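Local coordinates for protein endo-beta-1,2-glucanase (Talaromyces funiculosus, PDB 6IMV) that hydrolyses internal linkages of beta-1,2-glucans, acting as a fungal endo-beta-1,2-glucanase, at residues A[79-84]-A[165-169]; A[248-253]-A[304-308]. All coordinates share one frame; numbering follows the deposited sequence.

Contact 1 of 2, residues A[79-84]-A[165-169]; sequences AASKES and DNGEL. With BGC (beta-D-glucopyranose), chain D.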
ATOM      1  N   ALA A  79      -0.202 -11.614  -1.567  1.00 11.31           N
ATOM      2  CA  ALA A  79       1.205 -11.326  -1.770  1.00 10.85           C
ATOM      3  C   ALA A  79       1.717 -10.500  -0.594  1.00 10.68           C
ATOM      4  O   ALA A  79       0.915 -10.014   0.212  1.00 10.78           O
ATOM      5  CB  ALA A  79       1.398 -10.606  -3.085  1.00 10.96           C
ATOM      6  N   ALA A  80       3.042 -10.330  -0.525  1.00 10.46           N
ATOM      7  CA  ALA A  80       3.714  -9.653   0.587  1.00 10.70           C
ATOM      8  C   ALA A  80       3.282  -8.181   0.673  1.00 10.95           C
ATOM      9  O   ALA A  80       3.334  -7.581   1.739  1.00 11.14           O
ATOM     10  CB  ALA A  80       5.209  -9.807   0.452  1.00 10.66           C
ATOM     11  N   SER A  81       2.822  -7.624  -0.451  1.00 11.16           N
ATOM     12  CA  SER A  81       2.310  -6.256  -0.544  1.00 11.16           C
ATOM     13  C   SER A  81       1.026  -6.084   0.288  1.00 11.57           C
ATOM     14  O   SER A  81       0.876  -5.085   1.008  1.00 11.73           O
ATOM     15  CB  SER A  81       2.092  -5.888  -1.993  1.00 10.88           C
ATOM     16  OG  SER A  81       1.495  -6.973  -2.696  1.00 10.48           O
ATOM     17  N   LYS A  82       0.110  -7.056   0.220  1.00 11.63           N
ATOM     18  CA  LYS A  82      -1.130  -7.006   1.027  1.00 12.02           C
ATOM     19  C   LYS A  82      -0.803  -7.340   2.490  1.00 11.73           C
ATOM     20  O   LYS A  82      -1.341  -6.746   3.412  1.00 12.10           O
ATOM     21  CB  LYS A  82      -2.203  -7.954   0.477  1.00 12.77           C
ATOM     22  CG  LYS A  82      -2.597  -7.697  -0.974  1.00 13.69           C
ATOM     23  CD  LYS A  82      -1.795  -8.493  -1.983  1.00 13.97           C
ATOM     24  CE  LYS A  82      -1.902  -7.937  -3.387  1.00 14.85           C
ATOM     25  NZ  LYS A  82      -1.380  -6.547  -3.463  1.00 15.55           N
ATOM     26  N   GLU A  83       0.109  -8.289   2.693  1.00 11.03           N
ATOM     27  CA  GLU A  83       0.646  -8.590   4.020  1.00 10.94           C
ATOM     28  C   GLU A  83       1.150  -7.312   4.705  1.00 10.62           C
ATOM     29  O   GLU A  83       0.920  -7.125   5.879  1.00 10.89           O
ATOM     30  CB  GLU A  83       1.774  -9.613   3.919  1.00 10.79           C
ATOM     31  CG  GLU A  83       1.309 -10.991   3.502  1.00 10.74           C
ATOM     32  CD  GLU A  83       0.499 -11.735   4.545  1.00 10.85           C
ATOM     33  OE1 GLU A  83       1.072 -12.077   5.603  1.00 10.94           O
ATOM     34  OE2 GLU A  83      -0.704 -11.976   4.293  1.00 11.27           O
ATOM     35  N   SER A  84       1.823  -6.442   3.948  1.00 10.63           N
ATOM     36  CA  SER A  84       2.400  -5.204   4.477  1.00 10.82           C
ATOM     37  C   SER A  84       1.295  -4.288   5.021  1.00 10.78           C
ATOM     38  O   SER A  84       1.487  -3.670   6.069  1.00 11.16           O
ATOM     39  CB  SER A  84       3.288  -4.514   3.449  1.00 10.63           C
ATOM     40  OG  SER A  84       2.524  -3.732   2.555  1.00 10.65           O
ATOM     41  N   ASP A 165       7.221  -6.266  -3.484  1.00 12.12           N
ATOM     42  CA  ASP A 165       6.223  -6.642  -2.491  1.00 12.21           C
ATOM     43  C   ASP A 165       6.916  -6.965  -1.164  1.00 11.99           C
ATOM     44  O   ASP A 165       6.395  -6.658  -0.099  1.00 11.57           O
ATOM     45  CB  ASP A 165       5.394  -7.840  -2.952  1.00 12.59           C
ATOM     46  CG  ASP A 165       4.774  -7.654  -4.317  1.00 12.70           C
ATOM     47  OD1 ASP A 165       5.539  -7.640  -5.291  1.00 13.06           O
ATOM     48  OD2 ASP A 165       3.542  -7.523  -4.388  1.00 13.33           O
ATOM     49  N   ASN A 166       8.081  -7.619  -1.252  1.00 11.62           N
ATOM     50  CA  ASN A 166       8.822  -8.053  -0.075  1.00 11.94           C
ATOM     51  C   ASN A 166       9.414  -6.835   0.649  1.00 11.72           C
ATOM     52  O   ASN A 166       9.427  -6.794   1.885  1.00 11.92           O
ATOM     53  CB  ASN A 166       9.848  -9.136  -0.433  1.00 11.74           C
ATOM     54  CG  ASN A 166       9.176 -10.493  -0.546  1.00 11.82           C
ATOM     55  OD1 ASN A 166       8.854 -11.110   0.465  1.00 11.25           O
ATOM     56  ND2 ASN A 166       8.897 -10.935  -1.767  1.00 11.59           N
ATOM     57  N   GLY A 167       9.868  -5.838  -0.116  1.00 11.70           N
ATOM     58  CA  GLY A 167      10.359  -4.585   0.476  1.00 11.78           C
ATOM     59  C   GLY A 167       9.312  -3.945   1.373  1.00 11.69           C
ATOM     60  O   GLY A 167       9.612  -3.489   2.491  1.00 11.92           O
ATOM     61  N   GLU A 168       8.068  -3.939   0.888  1.00 11.19           N
ATOM     62  CA  GLU A 168       6.926  -3.385   1.627  1.00 10.77           C
ATOM     63  C   GLU A 168       6.702  -4.170   2.926  1.00 10.68           C
ATOM     64  O   GLU A 168       6.545  -3.565   3.984  1.00 10.30           O
ATOM     65  CB  GLU A 168       5.671  -3.367   0.753  1.00 10.58           C
ATOM     66  CG  GLU A 168       5.791  -2.425  -0.433  1.00 10.54           C
ATOM     67  CD  GLU A 168       4.676  -2.503  -1.462  1.00 10.52           C
ATOM     68  OE1 GLU A 168       3.996  -3.536  -1.518  1.00 10.95           O
ATOM     69  OE2 GLU A 168       4.495  -1.529  -2.200  1.00 10.50           O
ATOM     70  N   LEU A 169       6.696  -5.503   2.842  1.00 10.57           N
ATOM     71  CA  LEU A 169       6.436  -6.346   4.002  1.00 11.06           C
ATOM     72  C   LEU A 169       7.521  -6.158   5.072  1.00 11.50           C
ATOM     73  O   LEU A 169       7.217  -6.098   6.268  1.00 12.24           O
ATOM     74  CB  LEU A 169       6.357  -7.808   3.555  1.00 11.07           C
ATOM     75  CG  LEU A 169       6.190  -8.846   4.668  1.00 11.04           C
ATOM     76  CD1 LEU A 169       5.008  -8.531   5.569  1.00 11.19           C
ATOM     77  CD2 LEU A 169       6.047 -10.233   4.071  1.00 10.80           C
TER
HETATM   78  C2  BGC D   2       3.418  -5.064  -8.494  1.00 17.05           C
HETATM   79  C3  BGC D   2       3.723  -6.259  -7.597  1.00 17.00           C
HETATM   80  C4  BGC D   2       4.223  -7.429  -8.436  1.00 16.65           C
HETATM   81  C5  BGC D   2       5.436  -6.963  -9.241  1.00 17.02           C
HETATM   82  C6  BGC D   2       6.044  -8.001 -10.158  1.00 16.85           C
HETATM   83  C1  BGC D   2       4.636  -4.731  -9.338  1.00 16.78           C
HETATM   84  O2  BGC D   2       3.139  -3.916  -7.704  1.00 17.55           O
HETATM   85  O3  BGC D   2       2.569  -6.669  -6.871  1.00 16.79           O
HETATM   86  O4  BGC D   2       4.592  -8.498  -7.578  1.00 16.26           O
HETATM   87  O5  BGC D   2       5.076  -5.863 -10.067  1.00 17.18           O
HETATM   88  O6  BGC D   2       5.066  -8.432 -11.076  1.00 17.90           O
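The carboxylate of Asp-165 is shared between Ser-81 and the bound beta-D-glucopyranose. Ser-81 OG donates to the anti lone pair of Asp-165 OD2 at 2.7 Å, on the side turned away from OD1. The same OD2 accepts sugar O3 (2.8 Å) and Asp-165 OD1 accepts sugar O4 (2.6 Å), so two adjacent hydroxyls grip both oxygens and hold the group against rotation. The second flat group, the carboxylate of Glu-168, brings OE1 to 3.1 Å from Ser-81 CB. Ser-81 OG lies between its backbone N and carbonyl carbon (chi1 42°), where it also receives Lys-82 NZ, itself paired with Asp-434. With an alanine in place of Asp-165, sugar O3 and O4 would probably lose their acceptors and the Ser-81 hydroxyl be held mainly by Lys-82. Behind this polar end, Ala-80 CB rests on Asp-165 O (3.4 Å) and on Leu-169 CD2 (3.7 Å), while Ser-84 CB packs on Glu-168 O. The axes of the two segments, one carrying alanine and serine here, come to 7.3 Å and run in the same direction at 22°, consistent with neighbouring inner helices of an (alpha/alpha)6 barrel whose ends line the sugar site.

Contact 2 of 2, residues A[248-253]-A[304-308]; sequences PYEGEL and HETWK. With GLC (alpha-D-glucopyranose), chain B.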
ATOM      1  N   PRO A 248      12.088   5.590  -8.107  1.00 13.27           N
ATOM      2  CA  PRO A 248      11.716   6.113  -6.792  1.00 13.54           C
ATOM      3  C   PRO A 248      10.362   5.646  -6.220  1.00 12.99           C
ATOM      4  O   PRO A 248       9.894   6.198  -5.203  1.00 12.89           O
ATOM      5  CB  PRO A 248      11.672   7.636  -6.978  1.00 13.45           C
ATOM      6  CG  PRO A 248      11.799   7.889  -8.476  1.00 14.00           C
ATOM      7  CD  PRO A 248      11.834   6.551  -9.184  1.00 13.67           C
ATOM      8  N   TYR A 249       9.744   4.636  -6.832  1.00 12.26           N
ATOM      9  CA  TYR A 249       8.410   4.171  -6.412  1.00 12.34           C
ATOM     10  C   TYR A 249       8.610   3.077  -5.346  1.00 12.42           C
ATOM     11  O   TYR A 249       9.577   3.132  -4.603  1.00 11.76           O
ATOM     12  CB  TYR A 249       7.570   3.878  -7.663  1.00 12.30           C
ATOM     13  CG  TYR A 249       7.803   4.906  -8.745  1.00 12.22           C
ATOM     14  CD1 TYR A 249       7.628   6.262  -8.500  1.00 12.45           C
ATOM     15  CD2 TYR A 249       8.299   4.540  -9.982  1.00 12.37           C
ATOM     16  CE1 TYR A 249       7.911   7.218  -9.469  1.00 12.12           C
ATOM     17  CE2 TYR A 249       8.599   5.478 -10.957  1.00 12.03           C
ATOM     18  CZ  TYR A 249       8.402   6.824 -10.703  1.00 11.89           C
ATOM     19  OH  TYR A 249       8.692   7.742 -11.674  1.00 11.28           O
ATOM     20  N   GLU A 250       7.682   2.119  -5.238  1.00 12.26           N
ATOM     21  CA  GLU A 250       7.563   1.291  -4.025  1.00 12.17           C
ATOM     22  C   GLU A 250       8.785   0.389  -3.857  1.00 11.79           C
ATOM     23  O   GLU A 250       9.127   0.016  -2.734  1.00 11.80           O
ATOM     24  CB  GLU A 250       6.307   0.416  -4.034  1.00 12.51           C
ATOM     25  CG  GLU A 250       5.063   1.111  -4.548  1.00 12.57           C
ATOM     26  CD  GLU A 250       4.799   0.792  -6.004  1.00 13.27           C
ATOM     27  OE1 GLU A 250       5.356   1.505  -6.870  1.00 13.19           O
ATOM     28  OE2 GLU A 250       4.101  -0.225  -6.262  1.00 14.35           O
ATOM     29  N   GLY A 251       9.442   0.059  -4.975  1.00 11.40           N
ATOM     30  CA  GLY A 251      10.617  -0.787  -4.983  1.00 11.36           C
ATOM     31  C   GLY A 251      11.790  -0.191  -4.220  1.00 11.45           C
ATOM     32  O   GLY A 251      12.720  -0.909  -3.845  1.00 11.41           O
ATOM     33  N   GLU A 252      11.751   1.118  -3.961  1.00 11.59           N
ATOM     34  CA  GLU A 252      12.840   1.781  -3.246  1.00 12.03           C
ATOM     35  C   GLU A 252      12.980   1.230  -1.821  1.00 11.76           C
ATOM     36  O   GLU A 252      14.082   1.246  -1.250  1.00 11.91           O
ATOM     37  CB  GLU A 252      12.650   3.294  -3.241  1.00 12.16           C
ATOM     38  CG  GLU A 252      13.897   4.039  -2.804  1.00 12.41           C
ATOM     39  CD  GLU A 252      13.813   5.519  -3.111  1.00 12.90           C
ATOM     40  OE1 GLU A 252      13.331   6.271  -2.236  1.00 12.77           O
ATOM     41  OE2 GLU A 252      14.178   5.903  -4.243  1.00 12.74           O
ATOM     42  N   LEU A 253      11.882   0.738  -1.248  1.00 11.65           N
ATOM     43  CA  LEU A 253      11.919   0.130   0.091  1.00 11.71           C
ATOM     44  C   LEU A 253      12.908  -1.041   0.102  1.00 12.14           C
ATOM     45  O   LEU A 253      13.680  -1.200   1.056  1.00 11.80           O
ATOM     46  CB  LEU A 253      10.512  -0.317   0.500  1.00 11.68           C
ATOM     47  CG  LEU A 253       9.526   0.808   0.814  1.00 11.83           C
ATOM     48  CD1 LEU A 253       8.200   0.231   1.286  1.00 11.85           C
ATOM     49  CD2 LEU A 253      10.096   1.765   1.852  1.00 12.03           C
ATOM     50  N   HIS A 304      -0.546   4.772  -5.909  1.00 11.61           N
ATOM     51  CA  HIS A 304       0.115   3.624  -5.254  1.00 11.99           C
ATOM     52  C   HIS A 304       1.639   3.779  -5.284  1.00 11.61           C
ATOM     53  O   HIS A 304       2.313   3.246  -4.411  1.00 10.58           O
ATOM     54  CB  HIS A 304      -0.328   2.280  -5.859  1.00 13.07           C
ATOM     55  CG  HIS A 304       0.452   1.871  -7.061  1.00 14.17           C
ATOM     56  ND1 HIS A 304       0.207   2.391  -8.320  1.00 14.73           N
ATOM     57  CD2 HIS A 304       1.476   1.006  -7.208  1.00 15.22           C
ATOM     58  CE1 HIS A 304       1.055   1.870  -9.187  1.00 14.90           C
ATOM     59  NE2 HIS A 304       1.837   1.017  -8.532  1.00 15.55           N
ATOM     60  N   GLU A 305       2.165   4.520  -6.272  1.00 11.21           N
ATOM     61  CA  GLU A 305       3.617   4.692  -6.464  1.00 11.60           C
ATOM     62  C   GLU A 305       4.273   5.404  -5.267  1.00 11.50           C
ATOM     63  O   GLU A 305       5.493   5.358  -5.131  1.00 11.18           O
ATOM     64  CB  GLU A 305       3.900   5.461  -7.760  1.00 11.53           C
ATOM     65  CG  GLU A 305       3.455   4.725  -9.007  1.00 11.47           C
ATOM     66  CD  GLU A 305       3.307   5.597 -10.252  1.00 11.58           C
ATOM     67  OE1 GLU A 305       3.891   6.697 -10.290  1.00 10.70           O
ATOM     68  OE2 GLU A 305       2.575   5.181 -11.173  1.00 11.57           O
ATOM     69  N   THR A 306       3.461   6.035  -4.403  1.00 11.50           N
ATOM     70  CA  THR A 306       3.908   6.853  -3.272  1.00 11.81           C
ATOM     71  C   THR A 306       3.974   6.032  -1.969  1.00 11.81           C
ATOM     72  O   THR A 306       4.348   6.556  -0.929  1.00 11.80           O
ATOM     73  CB  THR A 306       2.986   8.077  -3.158  1.00 11.99           C
ATOM     74  OG1 THR A 306       3.146   8.839  -4.356  1.00 11.86           O
ATOM     75  CG2 THR A 306       3.269   8.955  -1.962  1.00 12.17           C
ATOM     76  N   TRP A 307       3.665   4.730  -2.058  1.00 11.95           N
ATOM     77  CA  TRP A 307       3.578   3.760  -0.950  1.00 12.33           C
ATOM     78  C   TRP A 307       4.740   3.874   0.051  1.00 11.59           C
ATOM     79  O   TRP A 307       4.527   3.687   1.247  1.00 11.34           O
ATOM     80  CB  TRP A 307       3.534   2.357  -1.555  1.00 13.85           C
ATOM     81  CG  TRP A 307       3.093   1.215  -0.695  1.00 15.27           C
ATOM     82  CD1 TRP A 307       3.684   0.729   0.435  1.00 16.23           C
ATOM     83  CD2 TRP A 307       2.027   0.297  -1.015  1.00 17.40           C
ATOM     84  NE1 TRP A 307       3.028  -0.396   0.866  1.00 18.03           N
ATOM     85  CE2 TRP A 307       2.019  -0.700  -0.013  1.00 17.69           C
ATOM     86  CE3 TRP A 307       1.090   0.216  -2.055  1.00 17.67           C
ATOM     87  CZ2 TRP A 307       1.094  -1.744  -0.009  1.00 18.18           C
ATOM     88  CZ3 TRP A 307       0.182  -0.821  -2.055  1.00 18.75           C
ATOM     89  CH2 TRP A 307       0.187  -1.788  -1.045  1.00 18.29           C
ATOM     90  N   LYS A 308       5.963   4.115  -0.436  1.00 11.19           N
ATOM     91  CA  LYS A 308       7.168   4.055   0.400  1.00 11.23           C
ATOM     92  C   LYS A 308       7.077   5.020   1.590  1.00 11.40           C
ATOM     93  O   LYS A 308       7.640   4.737   2.640  1.00 11.70           O
ATOM     94  CB  LYS A 308       8.430   4.336  -0.419  1.00 11.13           C
ATOM     95  CG  LYS A 308       8.593   5.771  -0.900  1.00 11.20           C
ATOM     96  CD  LYS A 308       9.658   5.933  -1.961  1.00 11.11           C
ATOM     97  CE  LYS A 308       9.959   7.382  -2.274  1.00 11.18           C
ATOM     98  NZ  LYS A 308      11.109   7.518  -3.199  1.00 11.39           N
TER
HETATM   99  C1  GLC B   1       5.721  -2.389 -11.656  1.00 15.78           C
HETATM  100  C2  GLC B   1       5.217  -2.586 -10.244  1.00 16.13           C
HETATM  101  C3  GLC B   1       4.490  -1.348  -9.753  1.00 16.29           C
HETATM  102  C4  GLC B   1       5.427  -0.154  -9.812  1.00 16.20           C
HETATM  103  C5  GLC B   1       5.936   0.006 -11.246  1.00 15.62           C
HETATM  104  C6  GLC B   1       6.998   1.099 -11.340  1.00 15.37           C
HETATM  105  O1  GLC B   1       4.547  -2.303 -12.491  1.00 16.60           O
HETATM  106  O2  GLC B   1       4.295  -3.686 -10.259  1.00 16.46           O
HETATM  107  O3  GLC B   1       4.025  -1.508  -8.414  1.00 16.68           O
HETATM  108  O4  GLC B   1       4.752   1.017  -9.337  1.00 15.95           O
HETATM  109  O5  GLC B   1       6.520  -1.216 -11.715  1.00 15.46           O
HETATM  110  O6  GLC B   1       8.137   0.773 -10.538  1.00 15.25           O
HETATM  111  O   HOH W   1       7.804   7.835  -4.791  1.00 10.96           O
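Glu-250 and His-304 stand nearly perpendicular, carboxylate and imidazole planes 85° apart, and together they hold the glucose unit. Glu-250 OE2 comes to the edge of the ring, 3.0 Å from His-304 CD2, without a hydrogen bond to the histidine. Both carboxylate oxygens are spent on the sugar instead: OE1 accepts its O4 at 2.6 Å and OE2 its O3 at 2.5 Å. His-304 NE2 adds a bond to the same sugar O4 (3.0 Å), while ND1 is tied to Ser-302 OG, which helps fix the rotation of the ring. A bend at chi2 of Glu-250 (98°) turns the carboxylate toward the sugar and lays CG on Trp-307 CB, 3.6 Å away. The backbone carrying this acid is a type I beta turn from Tyr-249 to Glu-252 that leads into helix 252-261, set against a 3-10 segment, and the two form one wall of the sugar site. Tyr-249 and Glu-305 run alongside each other in the same direction, their planes 56° apart. Glu-305 OE1 stands over one face of the phenol, near the ring's margin, and Pro-248 CD over the opposite face; sugar O6 is at the edge. Backbone N-H groups of Tyr-299 and Trp-300 hold the two oxygens of Glu-305, and the Tyr-249 hydroxyl is bonded to Lys-297 O. Farther from the sugar, Lys-308 reaches out beyond CG as an extended chain. Its NZ donates to Pro-248 O at 2.7 Å and forms a salt bridge with Glu-252 OE1, also at 2.7 Å, approaching from above the carboxylate plane. Tyr-472 OH is a further partner of this amine, and Glu-252 is shared with Tyr-314 and Lys-276.

In the fold
Both segments of contact 1 precede those of contact 2 in the sequence, and the centres of the two contacts lie about 12 Å apart, both deep inside the protein. Helix 163-182 joins them: Glu-168, part of contact 1, packs through OE2 against Glu-250 and the indole of Trp-307 in contact 2. That indole also reaches Ser-81 O and Ser-84 OG on helix 80-94. The two sugars are covalently connected, O2 of the glucose at contact 2 to C1 of the glucose at contact 1, so one sophorose molecule spans both. The helix ends of contact 1 and the turn and 3-10 segment of contact 2 therefore line neighbouring positions of one cleft, consistent with binding of a beta-1,2-glucan chain.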